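Local coordinates for protein C-1-tetrahydrofolate synthase, cytoplasmic, putative (Trypanosoma brucei, PDB 4CJX) that probably interconverts one-carbon derivatives of tetrahydrofolate as a homodimeric, NADP-dependent methylenetetrahydrofolate dehydrogenase that also acts as a methenyltetrahydrofolate cyclohydrolase, at residues I182-R192 with L204-H215; L76-F86 with V301-L309. All blocks are in the same frame, centred on the assembly; numbering follows the deposited sequence.

Contact 1: I182-R192 with L204-H215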
loop_
_atom_site.group_PDB
_atom_site.type_symbol
_atom_site.label_atom_id
_atom_site.label_comp_id
_atom_site.label_asym_id
_atom_site.label_seq_id
_atom_site.Cartn_x
_atom_site.Cartn_y
_atom_site.Cartn_z
ATOM N N ILE B 182 9.354 -8.193 16.240
ATOM C CA ILE B 182 8.190 -7.739 15.478
ATOM C C ILE B 182 7.342 -8.904 14.921
ATOM O O ILE B 182 6.115 -8.821 14.900
ATOM C CB ILE B 182 8.627 -6.799 14.332
ATOM C CG1 ILE B 182 9.180 -5.498 14.926
ATOM C CG2 ILE B 182 7.465 -6.481 13.404
ATOM C CD1 ILE B 182 9.774 -4.562 13.901
ATOM N N CYS B 183 8.005 -9.964 14.470
ATOM C CA CYS B 183 7.354 -11.136 13.891
ATOM C C CYS B 183 6.375 -11.816 14.853
ATOM O O CYS B 183 6.739 -12.170 15.969
ATOM C CB CYS B 183 8.429 -12.148 13.477
ATOM S SG CYS B 183 7.780 -13.675 12.758
ATOM N N GLY B 184 5.127 -11.973 14.436
ATOM C CA GLY B 184 4.121 -12.600 15.289
ATOM C C GLY B 184 3.448 -11.638 16.255
ATOM O O GLY B 184 2.532 -12.027 16.958
ATOM N N LYS B 185 3.887 -10.380 16.291
ATOM C CA LYS B 185 3.381 -9.412 17.263
ATOM C C LYS B 185 2.212 -8.642 16.701
ATOM O O LYS B 185 2.051 -8.517 15.472
ATOM C CB LYS B 185 4.479 -8.425 17.651
ATOM C CG LYS B 185 5.696 -9.081 18.252
ATOM C CD LYS B 185 5.324 -9.942 19.458
ATOM C CE LYS B 185 6.568 -10.332 20.227
ATOM N NZ LYS B 185 6.210 -10.975 21.513
ATOM N N ARG B 186 1.391 -8.135 17.601
ATOM C CA ARG B 186 0.276 -7.298 17.199
ATOM C C ARG B 186 0.716 -5.829 17.167
ATOM O O ARG B 186 1.245 -5.294 18.166
ATOM C CB ARG B 186 -0.900 -7.492 18.149
ATOM C CG ARG B 186 -1.451 -8.921 18.189
ATOM C CD ARG B 186 -2.363 -9.201 16.998
ATOM N NE ARG B 186 -3.627 -8.461 17.109
ATOM C CZ ARG B 186 -4.619 -8.820 17.921
ATOM N NH1 ARG B 186 -4.501 -9.898 18.681
ATOM N NH2 ARG B 186 -5.725 -8.098 17.975
ATOM N N VAL B 187 0.494 -5.193 16.020
ATOM C CA VAL B 187 0.913 -3.823 15.777
ATOM C C VAL B 187 -0.301 -2.973 15.468
ATOM O O VAL B 187 -1.151 -3.399 14.697
ATOM C CB VAL B 187 1.867 -3.705 14.568
ATOM C CG1 VAL B 187 2.101 -2.248 14.214
ATOM C CG2 VAL B 187 3.196 -4.364 14.857
ATOM N N VAL B 188 -0.383 -1.778 16.074
ATOM C CA VAL B 188 -1.345 -0.770 15.632
ATOM C C VAL B 188 -0.618 0.461 15.117
ATOM O O VAL B 188 0.312 0.975 15.756
ATOM C CB VAL B 188 -2.390 -0.329 16.689
ATOM C CG1 VAL B 188 -1.753 0.244 17.930
ATOM C CG2 VAL B 188 -3.314 0.730 16.110
ATOM N N VAL B 189 -1.048 0.899 13.944
ATOM C CA VAL B 189 -0.595 2.123 13.335
ATOM C C VAL B 189 -1.822 3.043 13.352
ATOM O O VAL B 189 -2.868 2.677 12.818
ATOM C CB VAL B 189 -0.156 1.889 11.872
ATOM C CG1 VAL B 189 0.299 3.180 11.229
ATOM C CG2 VAL B 189 0.991 0.908 11.821
ATOM N N LEU B 190 -1.694 4.210 13.979
ATOM C CA LEU B 190 -2.733 5.228 13.952
ATOM C C LEU B 190 -2.345 6.282 12.895
ATOM O O LEU B 190 -1.240 6.882 12.955
ATOM C CB LEU B 190 -2.893 5.874 15.324
ATOM C CG LEU B 190 -3.220 4.917 16.494
ATOM C CD1 LEU B 190 -1.943 4.420 17.155
ATOM C CD2 LEU B 190 -4.178 5.530 17.534
ATOM N N GLY B 191 -3.238 6.499 11.939
ATOM C CA GLY B 191 -2.991 7.431 10.839
ATOM C C GLY B 191 -2.489 6.719 9.602
ATOM O O GLY B 191 -1.913 5.642 9.680
ATOM N N ARG B 192 -2.730 7.315 8.447
ATOM C CA ARG B 192 -2.400 6.683 7.184
ATOM C C ARG B 192 -1.821 7.713 6.207
ATOM O O ARG B 192 -2.126 7.681 5.023
ATOM C CB ARG B 192 -3.657 6.011 6.620
ATOM C CG ARG B 192 -3.401 4.974 5.553
ATOM C CD ARG B 192 -4.551 3.991 5.478
ATOM N NE ARG B 192 -4.442 3.143 4.315
ATOM C CZ ARG B 192 -4.967 3.390 3.114
ATOM N NH1 ARG B 192 -5.660 4.487 2.867
ATOM N NH2 ARG B 192 -4.786 2.502 2.136
ATOM N N LEU B 204 5.883 -2.808 8.496
ATOM C CA LEU B 204 5.622 -3.657 9.675
ATOM C C LEU B 204 5.066 -5.044 9.300
ATOM O O LEU B 204 5.549 -6.073 9.809
ATOM C CB LEU B 204 4.716 -2.918 10.658
ATOM C CG LEU B 204 5.453 -1.728 11.290
ATOM C CD1 LEU B 204 4.490 -0.754 11.926
ATOM C CD2 LEU B 204 6.457 -2.224 12.317
ATOM N N ALA B 205 4.095 -5.084 8.395
ATOM C CA ALA B 205 3.574 -6.358 7.896
ATOM C C ALA B 205 4.652 -7.202 7.177
ATOM O O ALA B 205 4.666 -8.424 7.327
ATOM C CB ALA B 205 2.365 -6.117 6.981
ATOM N N ASN B 206 5.555 -6.558 6.414
ATOM C CA ASN B 206 6.697 -7.277 5.810
ATOM C C ASN B 206 7.564 -7.987 6.842
ATOM O O ASN B 206 8.138 -9.014 6.538
ATOM C CB ASN B 206 7.593 -6.351 4.987
ATOM C CG ASN B 206 6.905 -5.809 3.737
ATOM O OD1 ASN B 206 5.827 -6.239 3.363
ATOM N ND2 ASN B 206 7.556 -4.867 3.077
ATOM N N GLU B 207 7.657 -7.452 8.053
ATOM C CA GLU B 207 8.356 -8.122 9.167
ATOM C C GLU B 207 7.471 -9.160 9.885
ATOM O O GLU B 207 7.827 -9.604 10.981
ATOM C CB GLU B 207 8.833 -7.110 10.230
ATOM C CG GLU B 207 9.717 -5.994 9.735
ATOM C CD GLU B 207 11.068 -6.461 9.245
ATOM O OE1 GLU B 207 11.602 -7.461 9.773
ATOM O OE2 GLU B 207 11.606 -5.838 8.306
ATOM N N ASP B 208 6.334 -9.530 9.288
ATOM C CA ASP B 208 5.396 -10.490 9.864
ATOM C C ASP B 208 4.700 -10.064 11.159
ATOM O O ASP B 208 4.327 -10.890 11.965
ATOM C CB ASP B 208 6.073 -11.857 10.043
ATOM C CG ASP B 208 6.279 -12.564 8.738
ATOM O OD1 ASP B 208 5.782 -12.077 7.706
ATOM O OD2 ASP B 208 6.921 -13.620 8.744
ATOM N N ALA B 209 4.499 -8.778 11.352
ATOM C CA ALA B 209 3.555 -8.334 12.372
ATOM C C ALA B 209 2.144 -8.499 11.807
ATOM O O ALA B 209 1.965 -8.511 10.582
ATOM C CB ALA B 209 3.803 -6.890 12.730
ATOM N N THR B 210 1.174 -8.615 12.715
ATOM C CA THR B 210 -0.256 -8.502 12.418
ATOM C C THR B 210 -0.698 -7.064 12.669
ATOM O O THR B 210 -0.874 -6.638 13.820
ATOM C CB THR B 210 -1.062 -9.453 13.301
ATOM O OG1 THR B 210 -0.601 -10.776 13.053
ATOM C CG2 THR B 210 -2.584 -9.401 13.003
ATOM N N VAL B 211 -0.879 -6.318 11.586
ATOM C CA VAL B 211 -1.050 -4.874 11.645
ATOM C C VAL B 211 -2.521 -4.468 11.612
ATOM O O VAL B 211 -3.304 -4.918 10.767
ATOM C CB VAL B 211 -0.314 -4.197 10.456
ATOM C CG1 VAL B 211 -0.544 -2.698 10.442
ATOM C CG2 VAL B 211 1.175 -4.526 10.497
ATOM N N THR B 212 -2.899 -3.601 12.513
ATOM C CA THR B 212 -4.204 -2.994 12.457
ATOM C C THR B 212 -3.974 -1.511 12.229
ATOM O O THR B 212 -3.141 -0.928 12.891
ATOM C CB THR B 212 -4.947 -3.154 13.794
ATOM O OG1 THR B 212 -5.093 -4.536 14.088
ATOM C CG2 THR B 212 -6.268 -2.518 13.710
ATOM N N VAL B 213 -4.735 -0.925 11.322
ATOM C CA VAL B 213 -4.697 0.492 11.047
ATOM C C VAL B 213 -5.980 1.151 11.522
ATOM O O VAL B 213 -7.088 0.668 11.258
ATOM C CB VAL B 213 -4.586 0.768 9.541
ATOM C CG1 VAL B 213 -4.691 2.266 9.280
ATOM C CG2 VAL B 213 -3.269 0.216 9.014
ATOM N N VAL B 214 -5.791 2.285 12.178
ATOM C CA VAL B 214 -6.837 3.049 12.808
ATOM C C VAL B 214 -6.596 4.541 12.451
ATOM O O VAL B 214 -5.523 4.898 11.937
ATOM C CB VAL B 214 -6.735 2.720 14.318
ATOM C CG1 VAL B 214 -6.761 3.925 15.205
ATOM C CG2 VAL B 214 -7.735 1.648 14.729
ATOM N N HIS B 215 -7.598 5.384 12.697
ATOM C CA HIS B 215 -7.519 6.833 12.402
ATOM C C HIS B 215 -7.794 7.687 13.624
ATOM O O HIS B 215 -8.417 7.207 14.574
ATOM C CB HIS B 215 -8.531 7.184 11.327
ATOM C CG HIS B 215 -8.269 6.508 10.030
ATOM N ND1 HIS B 215 -7.582 7.122 9.001
ATOM C CD2 HIS B 215 -8.540 5.250 9.607
ATOM C CE1 HIS B 215 -7.479 6.283 7.983
ATOM N NE2 HIS B 215 -8.034 5.137 8.331
HETATM O O HOH W 1 -3.297 -6.135 15.181
#

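Contact 2: L76-F86 with V301-L309. With 9L9 ((2S)-2-[[4-[[2,4-bis(azanyl)-6-oxidanylidene-1H-pyrimidin-5-yl]carbamoylamino]phenyl]carbonylamino]pentanedioic acid), chain G.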
loop_
_atom_site.group_PDB
_atom_site.type_symbol
_atom_site.label_atom_id
_atom_site.label_comp_id
_atom_site.label_asym_id
_atom_site.label_seq_id
_atom_site.Cartn_x
_atom_site.Cartn_y
_atom_site.Cartn_z
ATOM N N LEU B 76 16.341 22.462 9.499
ATOM C CA LEU B 76 17.073 21.386 10.151
ATOM C C LEU B 76 17.682 20.419 9.120
ATOM O O LEU B 76 18.791 19.921 9.298
ATOM C CB LEU B 76 16.183 20.644 11.152
ATOM C CG LEU B 76 15.753 21.402 12.417
ATOM C CD1 LEU B 76 14.654 20.599 13.132
ATOM C CD2 LEU B 76 16.911 21.695 13.369
ATOM N N LYS B 77 16.936 20.151 8.057
ATOM C CA LYS B 77 17.416 19.291 6.967
ATOM C C LYS B 77 18.667 19.895 6.327
ATOM O O LYS B 77 19.678 19.215 6.159
ATOM C CB LYS B 77 16.301 19.043 5.928
ATOM C CG LYS B 77 15.166 18.144 6.454
ATOM C CD LYS B 77 13.890 18.144 5.609
ATOM C CE LYS B 77 12.787 17.310 6.281
ATOM N NZ LYS B 77 11.558 17.165 5.456
ATOM N N ARG B 78 18.614 21.180 6.015
ATOM C CA ARG B 78 19.746 21.861 5.373
ATOM C C ARG B 78 20.980 21.846 6.258
ATOM O O ARG B 78 22.099 21.558 5.806
ATOM C CB ARG B 78 19.351 23.289 5.018
ATOM C CG ARG B 78 18.302 23.331 3.914
ATOM C CD ARG B 78 17.501 24.618 3.924
ATOM N NE ARG B 78 16.563 24.647 2.810
ATOM C CZ ARG B 78 15.865 25.715 2.414
ATOM N NH1 ARG B 78 15.951 26.885 3.050
ATOM N NH2 ARG B 78 15.077 25.609 1.351
ATOM N N LYS B 79 20.757 22.141 7.535
ATOM C CA LYS B 79 21.811 22.169 8.532
ATOM C C LYS B 79 22.468 20.800 8.679
ATOM O O LYS B 79 23.694 20.683 8.691
ATOM C CB LYS B 79 21.237 22.621 9.875
ATOM C CG LYS B 79 22.059 23.668 10.573
ATOM C CD LYS B 79 21.814 23.698 12.084
ATOM C CE LYS B 79 22.440 22.477 12.737
ATOM N NZ LYS B 79 22.439 22.543 14.223
ATOM N N ALA B 80 21.658 19.765 8.823
ATOM C CA ALA B 80 22.191 18.395 8.902
ATOM C C ALA B 80 23.013 18.040 7.648
ATOM O O ALA B 80 24.137 17.551 7.739
ATOM C CB ALA B 80 21.060 17.410 9.062
ATOM N N ALA B 81 22.432 18.315 6.483
ATOM C CA ALA B 81 23.061 18.053 5.196
ATOM C C ALA B 81 24.411 18.764 5.085
ATOM O O ALA B 81 25.431 18.160 4.729
ATOM C CB ALA B 81 22.122 18.499 4.085
ATOM N N ALA B 82 24.421 20.044 5.427
ATOM C CA ALA B 82 25.656 20.793 5.418
ATOM C C ALA B 82 26.684 20.171 6.358
ATOM O O ALA B 82 27.849 20.049 5.997
ATOM C CB ALA B 82 25.409 22.252 5.760
ATOM N N ALA B 83 26.260 19.750 7.542
ATOM C CA ALA B 83 27.181 19.148 8.516
ATOM C C ALA B 83 27.773 17.811 8.050
ATOM O O ALA B 83 28.924 17.492 8.405
ATOM C CB ALA B 83 26.503 18.982 9.866
ATOM N N CYS B 84 27.024 17.048 7.255
ATOM C CA CYS B 84 27.522 15.761 6.763
ATOM C C CYS B 84 28.365 15.846 5.457
ATOM O O CYS B 84 28.824 14.826 4.928
ATOM C CB CYS B 84 26.364 14.765 6.633
ATOM S SG CYS B 84 25.581 14.405 8.248
ATOM N N GLY B 85 28.585 17.058 4.955
ATOM C CA GLY B 85 29.388 17.244 3.744
ATOM C C GLY B 85 28.608 17.248 2.446
ATOM O O GLY B 85 29.198 17.166 1.357
ATOM N N PHE B 86 27.286 17.358 2.549
ATOM C CA PHE B 86 26.426 17.427 1.377
ATOM C C PHE B 86 26.428 18.851 0.848
ATOM O O PHE B 86 26.745 19.788 1.581
ATOM C CB PHE B 86 24.977 17.088 1.743
ATOM C CG PHE B 86 24.733 15.645 2.090
ATOM C CD1 PHE B 86 25.699 14.859 2.707
ATOM C CD2 PHE B 86 23.503 15.087 1.827
ATOM C CE1 PHE B 86 25.442 13.542 3.018
ATOM C CE2 PHE B 86 23.235 13.772 2.149
ATOM C CZ PHE B 86 24.214 12.997 2.733
ATOM N N VAL B 301 15.030 13.283 9.755
ATOM C CA VAL B 301 16.029 14.067 9.025
ATOM C C VAL B 301 17.218 13.201 8.612
ATOM O O VAL B 301 17.709 13.315 7.479
ATOM C CB VAL B 301 16.547 15.270 9.851
ATOM C CG1 VAL B 301 17.675 15.994 9.126
ATOM C CG2 VAL B 301 15.418 16.236 10.180
ATOM N N SER B 302 17.680 12.344 9.526
ATOM C CA SER B 302 18.816 11.462 9.262
ATOM C C SER B 302 18.528 10.459 8.144
ATOM O O SER B 302 19.418 10.117 7.365
ATOM C CB SER B 302 19.217 10.697 10.534
ATOM O OG SER B 302 19.636 11.616 11.529
ATOM N N MET B 303 17.301 9.977 8.082
ATOM C CA MET B 303 16.922 9.041 7.019
ATOM C C MET B 303 16.876 9.693 5.630
ATOM O O MET B 303 17.114 9.018 4.629
ATOM C CB MET B 303 15.578 8.373 7.330
ATOM C CG MET B 303 15.573 7.483 8.574
ATOM S SD MET B 303 16.893 6.254 8.603
ATOM C CE MET B 303 18.130 7.076 9.577
ATOM N N LEU B 304 16.550 10.979 5.572
ATOM C CA LEU B 304 16.560 11.714 4.312
ATOM C C LEU B 304 17.992 11.780 3.796
ATOM O O LEU B 304 18.226 11.622 2.614
ATOM C CB LEU B 304 15.995 13.129 4.476
ATOM C CG LEU B 304 16.317 14.142 3.371
ATOM C CD1 LEU B 304 15.697 13.718 2.046
ATOM C CD2 LEU B 304 15.849 15.539 3.745
ATOM N N LEU B 305 18.936 12.017 4.709
ATOM C CA LEU B 305 20.357 12.078 4.369
ATOM C C LEU B 305 20.867 10.693 3.920
ATOM O O LEU B 305 21.678 10.582 3.001
ATOM C CB LEU B 305 21.169 12.596 5.558
ATOM C CG LEU B 305 20.798 13.987 6.091
ATOM C CD1 LEU B 305 21.848 14.448 7.086
ATOM C CD2 LEU B 305 20.656 15.019 4.988
ATOM N N LYS B 306 20.372 9.643 4.581
ATOM C CA LYS B 306 20.702 8.273 4.199
ATOM C C LYS B 306 20.202 7.951 2.765
ATOM O O LYS B 306 20.989 7.529 1.915
ATOM C CB LYS B 306 20.173 7.285 5.252
ATOM C CG LYS B 306 20.732 5.880 5.096
ATOM C CD LYS B 306 20.392 5.006 6.286
ATOM C CE LYS B 306 21.020 3.618 6.176
ATOM N NZ LYS B 306 20.213 2.607 6.944
ATOM N N ASN B 307 18.920 8.191 2.498
ATOM C CA ASN B 307 18.358 8.003 1.165
ATOM C C ASN B 307 19.196 8.738 0.115
ATOM O O ASN B 307 19.524 8.194 -0.936
ATOM C CB ASN B 307 16.919 8.520 1.071
ATOM C CG ASN B 307 15.917 7.653 1.801
ATOM O OD1 ASN B 307 16.277 6.678 2.450
ATOM N ND2 ASN B 307 14.646 8.021 1.712
ATOM N N THR B 308 19.548 9.978 0.438
ATOM C CA THR B 308 20.286 10.837 -0.470
ATOM C C THR B 308 21.691 10.296 -0.767
ATOM O O THR B 308 22.130 10.287 -1.926
ATOM C CB THR B 308 20.348 12.268 0.110
ATOM O OG1 THR B 308 19.005 12.773 0.302
ATOM C CG2 THR B 308 21.146 13.176 -0.792
ATOM N N LEU B 309 22.380 9.815 0.264
ATOM C CA LEU B 309 23.684 9.178 0.077
ATOM C C LEU B 309 23.555 7.891 -0.736
ATOM O O LEU B 309 24.387 7.633 -1.596
ATOM C CB LEU B 309 24.363 8.902 1.419
ATOM C CG LEU B 309 25.792 8.353 1.400
ATOM C CD1 LEU B 309 26.780 9.310 0.748
ATOM C CD2 LEU B 309 26.221 8.047 2.826
HETATM N N2A 9L9 G . 8.324 16.332 1.691
HETATM N N1 9L9 G . 7.352 16.752 3.866
HETATM C C2 9L9 G . 8.274 16.080 3.137
HETATM N N3 9L9 G . 9.154 15.159 3.702
HETATM C C4 9L9 G . 8.981 15.027 5.086
HETATM O O4A 9L9 G . 9.752 14.211 5.566
HETATM N N5A 9L9 G . 8.036 15.639 7.247
HETATM C C5 9L9 G . 8.028 15.699 5.864
HETATM C C6 9L9 G . 7.237 16.583 5.200
HETATM N N7 9L9 G . 6.214 17.334 5.928
HETATM O O8A 9L9 G . 10.088 16.593 7.535
HETATM N N9 9L9 G . 8.851 16.033 9.330
HETATM C C1B 9L9 G . 9.717 16.387 10.327
HETATM C C2B 9L9 G . 9.210 16.412 11.641
HETATM C C3B 9L9 G . 10.004 16.778 12.730
HETATM C C4B 9L9 G . 11.341 17.138 12.550
HETATM C C5B 9L9 G . 11.865 17.064 11.240
HETATM C C6B 9L9 G . 11.069 16.708 10.145
HETATM C C7B 9L9 G . 12.212 17.465 13.749
HETATM O O7B 9L9 G . 13.391 17.220 13.655
HETATM C CAW 9L9 G . 9.049 16.144 7.991
HETATM N N 9L9 G . 11.703 17.922 14.914
HETATM C CA 9L9 G . 12.467 18.148 16.135
HETATM C C 9L9 G . 12.168 17.013 17.088
HETATM O OXT 9L9 G . 11.098 16.410 16.921
HETATM C CB 9L9 G . 12.094 19.399 16.893
HETATM C CG 9L9 G . 11.547 20.474 15.976
HETATM C CD 9L9 G . 11.572 21.780 16.705
HETATM O OE1 9L9 G . 12.652 22.173 17.144
HETATM O OE2 9L9 G . 10.514 22.411 16.842
HETATM O O 9L9 G . 12.956 16.715 18.018
#

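Contact 1: I182-R192 with L204-H215
Arg-186 to Leu-190 and Thr-210 to Val-214 run as neighbouring parallel strands, the two strands of a right-handed beta-alpha-beta unit in the NAD(P)-binding domain. Backbone bonds pass alternately between them from Thr-210 N to Lys-185 O (2.9 Å) as far as Gly-191 N to Val-214 O (2.8 Å). Ahead of this ladder, at the type II turn Ile-182 to Lys-185, Gly-184 N bonds Asp-208 O at 2.8 Å, nearly straight at the hydrogen though the donor stands above the carbonyl plane; Asp-208 is the C-prime residue of the Schellman motif ending the helix.

Apolar contacts fill the face toward helix 197-206. With CG1 anti to the backbone N (chi1 171°), Val-187 splits its methyls: CG1 meets Leu-204 CD1 at 3.6 Å, the two side chains crossing at about a right angle, while CG2 presses on Ala-209 CB at 3.4 Å, tighter than a usual methyl contact. Val-189 CG2 reaches the same Leu-204 methyl, and Ile-182 CG2 rests on Glu-207 CB at 3.5 Å. On the other face Leu-190 and Val-214 lie side by side.

Polar groups gather on that second face. One water lies in the guanidinium plane of Arg-186, accepts from NE (3.0 Å), donates to Thr-210 O and is hydrogen-bonded to Thr-212 OG1 at 2.6 Å. Thr-212 OG1 also bonds its counterpart in the second subunit, with which this strand, outermost within the chain, pairs antiparallel.

Arg-192, an NADP(+)-binding residue, bonds Asn-206 of the second subunit, and Asp-208 forms salt bridges with Arg-157 and with Arg-192 of that subunit. Apolar packing thus ties strand to helix, whereas polar chemistry serves the dimer interface.

Contact 2: L76-F86 with V301-L309
Helices 76-83 and 301-309 pack at -52°, their axes 9.8 Å apart at closest approach, in a helix-helix interface that joins the catalytic and NAD(P)-binding family regions beside the folate-site inhibitor. The small side chains of the first helix receive the branched ones of the second. Ala-80 CB sits between two residues one turn apart, touching Val-301 CG1 at 3.7 Å and Leu-305 CD1 at 3.6 Å. Leu-305 spreads its fork over the helix: CD1 also meets Cys-84 SG, and CD2 lies against CA and CB of Ala-81.

A Schellman motif with Gly-85 at positive phi ends the first helix and brings Phe-86 back over the second. Its ring turns an edge to the backbone, with CZ 3.5 Å from Leu-305 O and that oxygen in the ring plane. CE2 meets Thr-308 CG2 obliquely at 3.7 Å. In Thr-308, OG1 lies anti to the carbonyl carbon (chi1 -59°) and bonds Leu-304 O, while CG2 is left to meet the ring; that carbonyl accepts the hydroxyl and Thr-308 N from opposite faces of its plane. Ser-117 is a further partner of the hydroxyl.

At the ligand, Lys-77 runs out extended beyond CG, and its side chain crosses that of Leu-304 at about a right angle, with CG and CD against CD2. Val-301 divides its branches between protein and inhibitor, CG1 against Ala-80 and CG2 3.8 Å from C5B of the phenyl ring. Lys-77 NZ is also hydrogen-bonded to Gln-121, while Val-120, Leu-122 and Asp-144 bond the inhibitor as well. At the end of its chain, Lys-77 NZ donates to the urea oxygen O8A of the inhibitor at 2.6 Å.

In the fold
After strand 26-27, helix 30-51 and strand 58-64 the chain reaches helix 68-83, whose last turns meet their partner more than 200 residues later. It then passes through the rest of the catalytic region and enters the NAD(P)-binding region, where contact 1 closes a short loop through helix 197-206. After the remaining strands of the larger parallel sheet, helix 296-316 returns to the catalytic side and closes contact 2. Contact 1 is therefore nested inside the long loop of contact 2. Their centres lie about 29 Å apart and the contacts do not touch: contact 1 builds the part of the sheet that continues into the second subunit, contact 2 ties the two family regions together beside the inhibitor.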